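Local structure of protein DOA1 (Saccharomyces cerevisiae, 3ODT) at residues 99-103 and 126-130; 113-119 and 148-153; 135-139 and 156-160. The protein contains a WD40 beta-propeller that probably binds ubiquitin and helps regulate the turnover of F-box proteins. All coordinates share one frame; numbering follows the deposited sequence.

Interaction 1: 99-103 and 126-130; sequences TLIGH and AKVWK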
loop_
_atom_site.group_PDB
_atom_site.type_symbol
_atom_site.label_atom_id
_atom_site.label_comp_id
_atom_site.label_asym_id
_atom_site.label_seq_id
_atom_site.Cartn_x
_atom_site.Cartn_y
_atom_site.Cartn_z
ATOM N N THR A 99 -9.778 10.356 -14.400
ATOM C CA THR A 99 -10.753 9.483 -13.745
ATOM C C THR A 99 -10.761 8.113 -14.399
ATOM O O THR A 99 -10.805 8.013 -15.624
ATOM C CB THR A 99 -12.164 10.065 -13.846
ATOM O OG1 THR A 99 -12.189 11.365 -13.254
ATOM C CG2 THR A 99 -13.163 9.201 -13.153
ATOM N N LEU A 100 -10.680 7.068 -13.570
ATOM C CA LEU A 100 -10.794 5.674 -13.992
ATOM C C LEU A 100 -12.094 5.152 -13.397
ATOM O O LEU A 100 -12.276 5.067 -12.180
ATOM C CB LEU A 100 -9.622 4.827 -13.515
ATOM C CG LEU A 100 -8.243 5.277 -14.003
ATOM C CD1 LEU A 100 -7.188 4.396 -13.351
ATOM C CD2 LEU A 100 -8.092 5.261 -15.501
ATOM N N ILE A 101 -13.031 4.853 -14.275
ATOM C CA ILE A 101 -14.364 4.484 -13.859
ATOM C C ILE A 101 -14.589 2.997 -14.125
ATOM O O ILE A 101 -14.186 2.487 -15.159
ATOM C CB ILE A 101 -15.428 5.336 -14.599
ATOM C CG1 ILE A 101 -16.801 5.060 -13.982
ATOM C CG2 ILE A 101 -15.401 5.132 -16.141
ATOM C CD1 ILE A 101 -17.854 6.075 -14.383
ATOM N N GLY A 102 -15.227 2.322 -13.183
ATOM C CA GLY A 102 -15.631 0.945 -13.362
ATOM C C GLY A 102 -15.881 0.158 -12.089
ATOM O O GLY A 102 -16.661 -0.779 -12.088
ATOM N N HIS A 103 -15.204 0.487 -10.994
ATOM C CA HIS A 103 -15.477 -0.240 -9.750
ATOM C C HIS A 103 -16.864 0.071 -9.217
ATOM O O HIS A 103 -17.404 1.163 -9.456
ATOM C CB HIS A 103 -14.440 0.101 -8.693
ATOM C CG HIS A 103 -13.187 -0.681 -8.843
ATOM N ND1 HIS A 103 -13.168 -2.055 -8.723
ATOM C CD2 HIS A 103 -11.905 -0.296 -9.057
ATOM C CE1 HIS A 103 -11.927 -2.482 -8.897
ATOM N NE2 HIS A 103 -11.146 -1.442 -9.102
ATOM N N ALA A 126 -10.366 -6.971 -8.858
ATOM C CA ALA A 126 -9.260 -6.049 -9.090
ATOM C C ALA A 126 -9.411 -5.639 -10.537
ATOM O O ALA A 126 -9.992 -6.390 -11.352
ATOM C CB ALA A 126 -7.926 -6.701 -8.870
ATOM N N LYS A 127 -8.906 -4.454 -10.873
ATOM C CA LYS A 127 -8.998 -3.980 -12.234
ATOM C C LYS A 127 -7.631 -3.501 -12.651
ATOM O O LYS A 127 -6.883 -2.903 -11.867
ATOM C CB LYS A 127 -10.055 -2.881 -12.375
ATOM C CG LYS A 127 -11.494 -3.458 -12.375
ATOM C CD LYS A 127 -12.581 -2.386 -12.318
ATOM C CE LYS A 127 -13.973 -2.986 -12.540
ATOM N NZ LYS A 127 -14.296 -4.233 -11.807
ATOM N N VAL A 128 -7.309 -3.750 -13.911
ATOM C CA VAL A 128 -6.026 -3.363 -14.474
ATOM C C VAL A 128 -6.281 -2.336 -15.564
ATOM O O VAL A 128 -7.106 -2.552 -16.489
ATOM C CB VAL A 128 -5.315 -4.565 -15.113
ATOM C CG1 VAL A 128 -3.991 -4.124 -15.807
ATOM C CG2 VAL A 128 -5.078 -5.633 -14.081
ATOM N N TRP A 129 -5.598 -1.201 -15.440
ATOM C CA TRP A 129 -5.849 -0.032 -16.281
ATOM C C TRP A 129 -4.570 0.434 -16.967
ATOM O O TRP A 129 -3.502 0.435 -16.368
ATOM C CB TRP A 129 -6.375 1.135 -15.446
ATOM C CG TRP A 129 -7.350 0.816 -14.368
ATOM C CD1 TRP A 129 -7.057 0.289 -13.149
ATOM C CD2 TRP A 129 -8.774 1.069 -14.364
ATOM N NE1 TRP A 129 -8.194 0.179 -12.405
ATOM C CE2 TRP A 129 -9.268 0.633 -13.123
ATOM C CE3 TRP A 129 -9.669 1.578 -15.295
ATOM C CZ2 TRP A 129 -10.610 0.731 -12.766
ATOM C CZ3 TRP A 129 -11.021 1.660 -14.952
ATOM C CH2 TRP A 129 -11.469 1.239 -13.686
ATOM N N LYS A 130 -4.687 0.805 -18.230
ATOM C CA LYS A 130 -3.579 1.375 -18.977
ATOM C C LYS A 130 -4.099 2.521 -19.799
ATOM O O LYS A 130 -5.164 2.433 -20.407
ATOM C CB LYS A 130 -2.952 0.337 -19.905
ATOM C CG LYS A 130 -2.534 -0.946 -19.203
ATOM C CD LYS A 130 -1.982 -1.960 -20.216
ATOM C CE LYS A 130 -1.524 -3.219 -19.544
ATOM N NZ LYS A 130 -0.920 -4.208 -20.501
#
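Leu100 and Trp129 reach each other with matching first torsions: in both, CG lies opposite the carbonyl carbon and beside the backbone N (chi1 -60° and -40°). With these torsions the two side chains run alongside each other in opposite directions. Leu100 CB sits over one face of the six-membered ring, 3.8 Å from the Trp129 ring centroid, in a CH-pi contact close to the ring normal. One branch of the leucine follows the indole toward its root, with Leu100 CD1 3.7 Å from Trp129 CG. The far rim of the indole is met in its plane by backbone: Ile101 O lies 3.3 Å from Trp129 CZ3, and Gly102 N is at the same edge.

The second pairing is also made over a face. Lys127 runs extended through CD and lays that methylene over the centre of the imidazole, 3.5 Å from the His103 ring centroid and 12° off its normal. Only at the last torsion does the chain bend, carrying NZ to Asn137 OD1 and Thr125 OG1, while Lys127 CE rests 3.5 Å from Gly102 O.

These residues illustrate the structural tetrad of WD40 repeats. Gly102 and His103 form the GH pair that follows the outer strand of one blade, and Trp129 lies on the third strand of the next. His103 NE2 and Trp129 NE1 both hydrogen-bond to Ser119 OG, and His103 ND1 to Asp123 OD2. Both ring nitrogens of the histidine are thus engaged, which fixes its rotation while the lysine methylene covers one face. The two aromatic groups approach obliquely, His103 CD2 standing 4.1 Å from Trp129 CZ2, as they converge on the buried serine hydroxyl.

Interaction 2: 113-119 and 148-153; sequences QDGVVIS and AKVVSF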
loop_
_atom_site.group_PDB
_atom_site.type_symbol
_atom_site.label_atom_id
_atom_site.label_comp_id
_atom_site.label_asym_id
_atom_site.label_seq_id
_atom_site.Cartn_x
_atom_site.Cartn_y
_atom_site.Cartn_z
ATOM N N GLN A 113 2.809 0.288 -11.709
ATOM C CA GLN A 113 4.063 -0.260 -12.181
ATOM C C GLN A 113 4.125 -0.250 -13.709
ATOM O O GLN A 113 3.235 -0.768 -14.363
ATOM C CB GLN A 113 4.191 -1.686 -11.663
ATOM C CG GLN A 113 5.612 -2.208 -11.613
ATOM C CD GLN A 113 5.706 -3.412 -10.744
ATOM O OE1 GLN A 113 5.578 -3.316 -9.524
ATOM N NE2 GLN A 113 5.881 -4.568 -11.360
ATOM N N ASP A 114 5.176 0.344 -14.267
ATOM C CA ASP A 114 5.488 0.213 -15.682
ATOM C C ASP A 114 4.283 0.585 -16.552
ATOM O O ASP A 114 3.946 -0.135 -17.490
ATOM C CB ASP A 114 5.931 -1.222 -15.978
ATOM C CG ASP A 114 7.206 -1.614 -15.217
ATOM O OD1 ASP A 114 8.180 -0.833 -15.252
ATOM O OD2 ASP A 114 7.226 -2.702 -14.587
ATOM N N GLY A 115 3.618 1.690 -16.214
ATOM C CA GLY A 115 2.503 2.191 -17.007
ATOM C C GLY A 115 1.163 1.562 -16.687
ATOM O O GLY A 115 0.142 1.950 -17.268
ATOM N N VAL A 116 1.159 0.612 -15.756
ATOM C CA VAL A 116 -0.050 -0.125 -15.403
ATOM C C VAL A 116 -0.551 0.304 -14.038
ATOM O O VAL A 116 0.213 0.359 -13.096
ATOM C CB VAL A 116 0.201 -1.660 -15.384
ATOM C CG1 VAL A 116 -1.096 -2.402 -15.041
ATOM C CG2 VAL A 116 0.743 -2.102 -16.721
ATOM N N VAL A 117 -1.837 0.621 -13.948
ATOM C CA VAL A 117 -2.468 0.841 -12.658
ATOM C C VAL A 117 -3.248 -0.422 -12.324
ATOM O O VAL A 117 -3.968 -0.971 -13.167
ATOM C CB VAL A 117 -3.449 2.026 -12.691
ATOM C CG1 VAL A 117 -4.100 2.241 -11.323
ATOM C CG2 VAL A 117 -2.716 3.271 -13.127
ATOM N N ILE A 118 -3.117 -0.910 -11.097
ATOM C CA ILE A 118 -3.954 -2.013 -10.662
ATOM C C ILE A 118 -4.616 -1.658 -9.344
ATOM O O ILE A 118 -3.963 -1.169 -8.414
ATOM C CB ILE A 118 -3.193 -3.372 -10.630
ATOM C CG1 ILE A 118 -4.164 -4.530 -10.378
ATOM C CG2 ILE A 118 -2.046 -3.352 -9.650
ATOM C CD1 ILE A 118 -3.530 -5.906 -10.518
ATOM N N SER A 119 -5.931 -1.888 -9.287
ATOM C CA SER A 119 -6.749 -1.480 -8.154
ATOM C C SER A 119 -7.465 -2.700 -7.563
ATOM O O SER A 119 -7.831 -3.650 -8.283
ATOM C CB SER A 119 -7.780 -0.430 -8.588
ATOM O OG SER A 119 -8.537 -0.923 -9.683
ATOM N N ALA A 148 -3.962 -5.836 -4.735
ATOM C CA ALA A 148 -3.688 -6.280 -6.091
ATOM C C ALA A 148 -2.356 -5.668 -6.509
ATOM O O ALA A 148 -2.075 -4.470 -6.263
ATOM C CB ALA A 148 -4.818 -5.855 -7.074
ATOM N N LYS A 149 -1.531 -6.494 -7.127
ATOM C CA LYS A 149 -0.186 -6.103 -7.546
ATOM C C LYS A 149 0.137 -6.659 -8.915
ATOM O O LYS A 149 -0.336 -7.744 -9.298
ATOM C CB LYS A 149 0.843 -6.622 -6.556
ATOM C CG LYS A 149 0.784 -6.001 -5.179
ATOM C CD LYS A 149 1.125 -4.523 -5.191
ATOM C CE LYS A 149 1.664 -4.046 -3.838
ATOM N NZ LYS A 149 0.618 -3.790 -2.831
ATOM N N VAL A 150 0.956 -5.923 -9.638
ATOM C CA VAL A 150 1.486 -6.398 -10.887
ATOM C C VAL A 150 2.667 -7.345 -10.590
ATOM O O VAL A 150 3.599 -6.991 -9.868
ATOM C CB VAL A 150 1.985 -5.217 -11.747
ATOM C CG1 VAL A 150 2.700 -5.745 -13.003
ATOM C CG2 VAL A 150 0.823 -4.311 -12.129
ATOM N N VAL A 151 2.614 -8.545 -11.140
ATOM C CA VAL A 151 3.741 -9.474 -11.070
ATOM C C VAL A 151 4.691 -9.203 -12.241
ATOM O O VAL A 151 5.895 -9.027 -12.060
ATOM C CB VAL A 151 3.232 -10.911 -11.097
ATOM C CG1 VAL A 151 4.407 -11.895 -11.204
ATOM C CG2 VAL A 151 2.412 -11.191 -9.832
ATOM N N SER A 152 4.134 -9.149 -13.444
ATOM C CA SER A 152 4.903 -8.887 -14.658
ATOM C C SER A 152 4.056 -8.105 -15.665
ATOM O O SER A 152 3.040 -8.617 -16.163
ATOM C CB SER A 152 5.353 -10.199 -15.291
ATOM O OG SER A 152 5.873 -9.953 -16.583
ATOM N N PHE A 153 4.470 -6.873 -15.980
ATOM C CA PHE A 153 3.708 -6.070 -16.941
ATOM C C PHE A 153 3.785 -6.711 -18.326
ATOM O O PHE A 153 2.822 -6.676 -19.080
ATOM C CB PHE A 153 4.159 -4.586 -16.975
ATOM C CG PHE A 153 5.300 -4.320 -17.905
ATOM C CD1 PHE A 153 5.068 -3.950 -19.221
ATOM C CD2 PHE A 153 6.607 -4.475 -17.475
ATOM C CE1 PHE A 153 6.107 -3.724 -20.082
ATOM C CE2 PHE A 153 7.673 -4.240 -18.338
ATOM C CZ PHE A 153 7.425 -3.867 -19.641
#
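Ile118 packs against strand 148-150 chiefly through Ala148 and Val150, and can be traced outward from CB, which points toward that strand. At CB the chain forks. The CG2 branch lies between the backbone N and the carbonyl carbon; Ile118 CG2 meets Ala148 O at 3.6 Å and also lies 3.9 Å from Val150 CG2. The CG1 branch runs anti to the backbone N (chi1 -171°) and brings Ile118 CG1 to 3.6 Å from Ala148 CB. The chain stays extended at chi2, which leaves Ile118 CD1 beside the same Ala148 methyl and 3.9 Å from Lys149 O.

Val150 CG2 also meets Val116 CG1, extending the apolar seam toward the type I' turn between Gln113 and Val116. There the seam becomes more polar: the amide end of Gln113 lies against Val150, and Asp114 CB sits over a face of the Phe153 ring, 4.0 Å from its centroid, with carboxylate and ring planes 48° apart.

The two strands run nearly antiparallel, yet belong to successive propeller blades. Between these two segments the blades meet by van der Waals packing, with no hydrogen bond across. Ala148 O is buried against the isoleucine methyl with no polar partner in the model, which probably costs some stability.

Interaction 3: 135-139 and 156-160; sequences VYNLQ and NKFLT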
loop_
_atom_site.group_PDB
_atom_site.type_symbol
_atom_site.label_atom_id
_atom_site.label_comp_id
_atom_site.label_asym_id
_atom_site.label_seq_id
_atom_site.Cartn_x
_atom_site.Cartn_y
_atom_site.Cartn_z
ATOM N N VAL A 135 -8.408 -2.361 -18.960
ATOM C CA VAL A 135 -7.930 -3.401 -19.846
ATOM C C VAL A 135 -8.369 -4.801 -19.403
ATOM O O VAL A 135 -8.807 -5.622 -20.230
ATOM C CB VAL A 135 -6.416 -3.361 -19.953
ATOM C CG1 VAL A 135 -5.922 -4.519 -20.822
ATOM C CG2 VAL A 135 -5.970 -2.025 -20.528
ATOM N N TYR A 136 -8.200 -5.098 -18.109
ATOM C CA TYR A 136 -8.671 -6.366 -17.551
ATOM C C TYR A 136 -9.483 -6.156 -16.283
ATOM O O TYR A 136 -9.058 -5.453 -15.351
ATOM C CB TYR A 136 -7.507 -7.314 -17.236
ATOM C CG TYR A 136 -6.533 -7.531 -18.370
ATOM C CD1 TYR A 136 -6.910 -8.180 -19.522
ATOM C CD2 TYR A 136 -5.220 -7.147 -18.247
ATOM C CE1 TYR A 136 -6.022 -8.396 -20.543
ATOM C CE2 TYR A 136 -4.312 -7.366 -19.263
ATOM C CZ TYR A 136 -4.723 -7.985 -20.403
ATOM O OH TYR A 136 -3.842 -8.193 -21.423
ATOM N N ASN A 137 -10.629 -6.834 -16.237
ATOM C CA ASN A 137 -11.427 -6.980 -15.036
ATOM C C ASN A 137 -11.125 -8.359 -14.423
ATOM O O ASN A 137 -11.417 -9.395 -15.036
ATOM C CB ASN A 137 -12.908 -6.882 -15.385
ATOM C CG ASN A 137 -13.784 -6.976 -14.173
ATOM O OD1 ASN A 137 -13.415 -6.518 -13.101
ATOM N ND2 ASN A 137 -14.937 -7.607 -14.325
ATOM N N LEU A 138 -10.531 -8.371 -13.245
ATOM C CA LEU A 138 -10.147 -9.605 -12.572
ATOM C C LEU A 138 -11.247 -9.992 -11.592
ATOM O O LEU A 138 -11.260 -9.567 -10.440
ATOM C CB LEU A 138 -8.825 -9.411 -11.831
ATOM C CG LEU A 138 -7.656 -8.792 -12.619
ATOM C CD1 LEU A 138 -6.346 -8.870 -11.852
ATOM C CD2 LEU A 138 -7.473 -9.430 -13.982
ATOM N N GLN A 139 -12.164 -10.797 -12.100
ATOM C CA GLN A 139 -13.383 -11.195 -11.429
ATOM C C GLN A 139 -13.332 -12.713 -11.185
ATOM O O GLN A 139 -13.343 -13.506 -12.132
ATOM C CB GLN A 139 -14.591 -10.799 -12.311
ATOM C CG GLN A 139 -15.966 -10.859 -11.612
ATOM C CD GLN A 139 -17.061 -10.089 -12.381
ATOM O OE1 GLN A 139 -16.988 -8.861 -12.530
ATOM N NE2 GLN A 139 -18.079 -10.807 -12.856
ATOM N N ASN A 156 1.556 -9.814 -18.492
ATOM C CA ASN A 156 0.230 -9.521 -17.968
ATOM C C ASN A 156 -0.126 -10.439 -16.832
ATOM O O ASN A 156 -1.211 -11.023 -16.815
ATOM C CB ASN A 156 -0.817 -9.612 -19.078
ATOM C CG ASN A 156 -0.587 -8.590 -20.143
ATOM O OD1 ASN A 156 -0.367 -7.428 -19.849
ATOM N ND2 ASN A 156 -0.619 -9.016 -21.394
ATOM N N LYS A 157 0.773 -10.565 -15.860
ATOM C CA LYS A 157 0.489 -11.380 -14.680
ATOM C C LYS A 157 0.292 -10.499 -13.469
ATOM O O LYS A 157 1.059 -9.563 -13.246
ATOM C CB LYS A 157 1.628 -12.380 -14.432
ATOM C CG LYS A 157 1.605 -13.538 -15.400
ATOM C CD LYS A 157 2.733 -14.550 -15.121
ATOM C CE LYS A 157 2.532 -15.815 -15.936
ATOM N NZ LYS A 157 3.647 -16.776 -15.742
ATOM N N PHE A 158 -0.747 -10.803 -12.713
ATOM C CA PHE A 158 -1.203 -9.986 -11.606
ATOM C C PHE A 158 -1.461 -10.893 -10.422
ATOM O O PHE A 158 -1.740 -12.101 -10.582
ATOM C CB PHE A 158 -2.484 -9.237 -11.984
ATOM C CG PHE A 158 -2.390 -8.582 -13.342
ATOM C CD1 PHE A 158 -1.544 -7.525 -13.530
ATOM C CD2 PHE A 158 -3.085 -9.082 -14.433
ATOM C CE1 PHE A 158 -1.411 -6.938 -14.768
ATOM C CE2 PHE A 158 -2.939 -8.518 -15.671
ATOM C CZ PHE A 158 -2.108 -7.431 -15.838
ATOM N N LEU A 159 -1.409 -10.318 -9.237
ATOM C CA LEU A 159 -1.622 -11.060 -7.993
ATOM C C LEU A 159 -2.631 -10.304 -7.122
ATOM O O LEU A 159 -2.531 -9.095 -6.968
ATOM C CB LEU A 159 -0.304 -11.193 -7.241
ATOM C CG LEU A 159 -0.222 -12.286 -6.180
ATOM C CD1 LEU A 159 -0.256 -13.692 -6.780
ATOM C CD2 LEU A 159 1.055 -12.087 -5.361
ATOM N N THR A 160 -3.614 -11.017 -6.592
ATOM C CA THR A 160 -4.652 -10.418 -5.777
ATOM C C THR A 160 -4.781 -11.160 -4.448
ATOM O O THR A 160 -4.535 -12.381 -4.365
ATOM C CB THR A 160 -6.014 -10.464 -6.527
ATOM O OG1 THR A 160 -6.315 -11.818 -6.891
ATOM C CG2 THR A 160 -5.965 -9.586 -7.803
#
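Tyr136 and Phe158 cross at about a right angle as side chains, but their rings are turned only partway, with planes 50° apart and centroids separated by 5.9 Å. The CD2 and CE2 atoms of the tyrosine do the touching: Tyr136 CD2 lies 3.7 Å from Phe158 CE2, and the adjoining CE2 of the tyrosine stays close to the same corner of the phenylalanine.

Further out, the tyrosine also crosses Asn156 roughly perpendicularly, its ring and the amide 66° apart. Tyr136 OH comes within 3.3 Å of Asn156 ND2, but at an angle too poor for a hydrogen bond. Asn156 OD1 sits at the edge of the tyrosine ring and takes a weak hydrogen bond from Lys130 NZ.

In the propeller, this contact packs the outer strand of one blade, 133-139, against the second strand of the next, 157-162. Segment 135-139 begins with a classic beta bulge, in which Val135 and Tyr136 both face Val128. Segment 156-160 begins with a G1 beta bulge, where Asn156 and Lys157 face Ser152.

Deeper along the strands, Leu138 replaces the tyrosine as the bridging group. With CG beside its backbone N (chi1 -50°), it sends a single methyl across, Leu138 CD1 lying 3.9 Å from Phe158 CB and 4.1 Å from Thr160 CG2. The threonine thus turns its methyl to the preceding blade, while Thr160 OG1 hydrogen-bonds to His141 NE2 and Trp170 NE1, as the serine or threonine of a WD40 tetrad does.

The three contacts lie close together on one side of the propeller, their centres 9 to 12 Å apart, and each spans a boundary between blades. Interaction 1 joins the blade ending at strand 99-100 to the one built from 107-139; interactions 2 and 3 join that blade to its successor, 145-179. Strands 116-121, 125-130 and 133-139 are consecutive neighbours in the shared middle sheet, and backbone hydrogen bonds link them directly. Along the chain, interaction 2 alternates with each of the others, whereas interaction 1 closes before interaction 3 opens. The middle blade is thus packed on both sides, which illustrates how a WD40 propeller coheres through repeated blade-to-blade contacts.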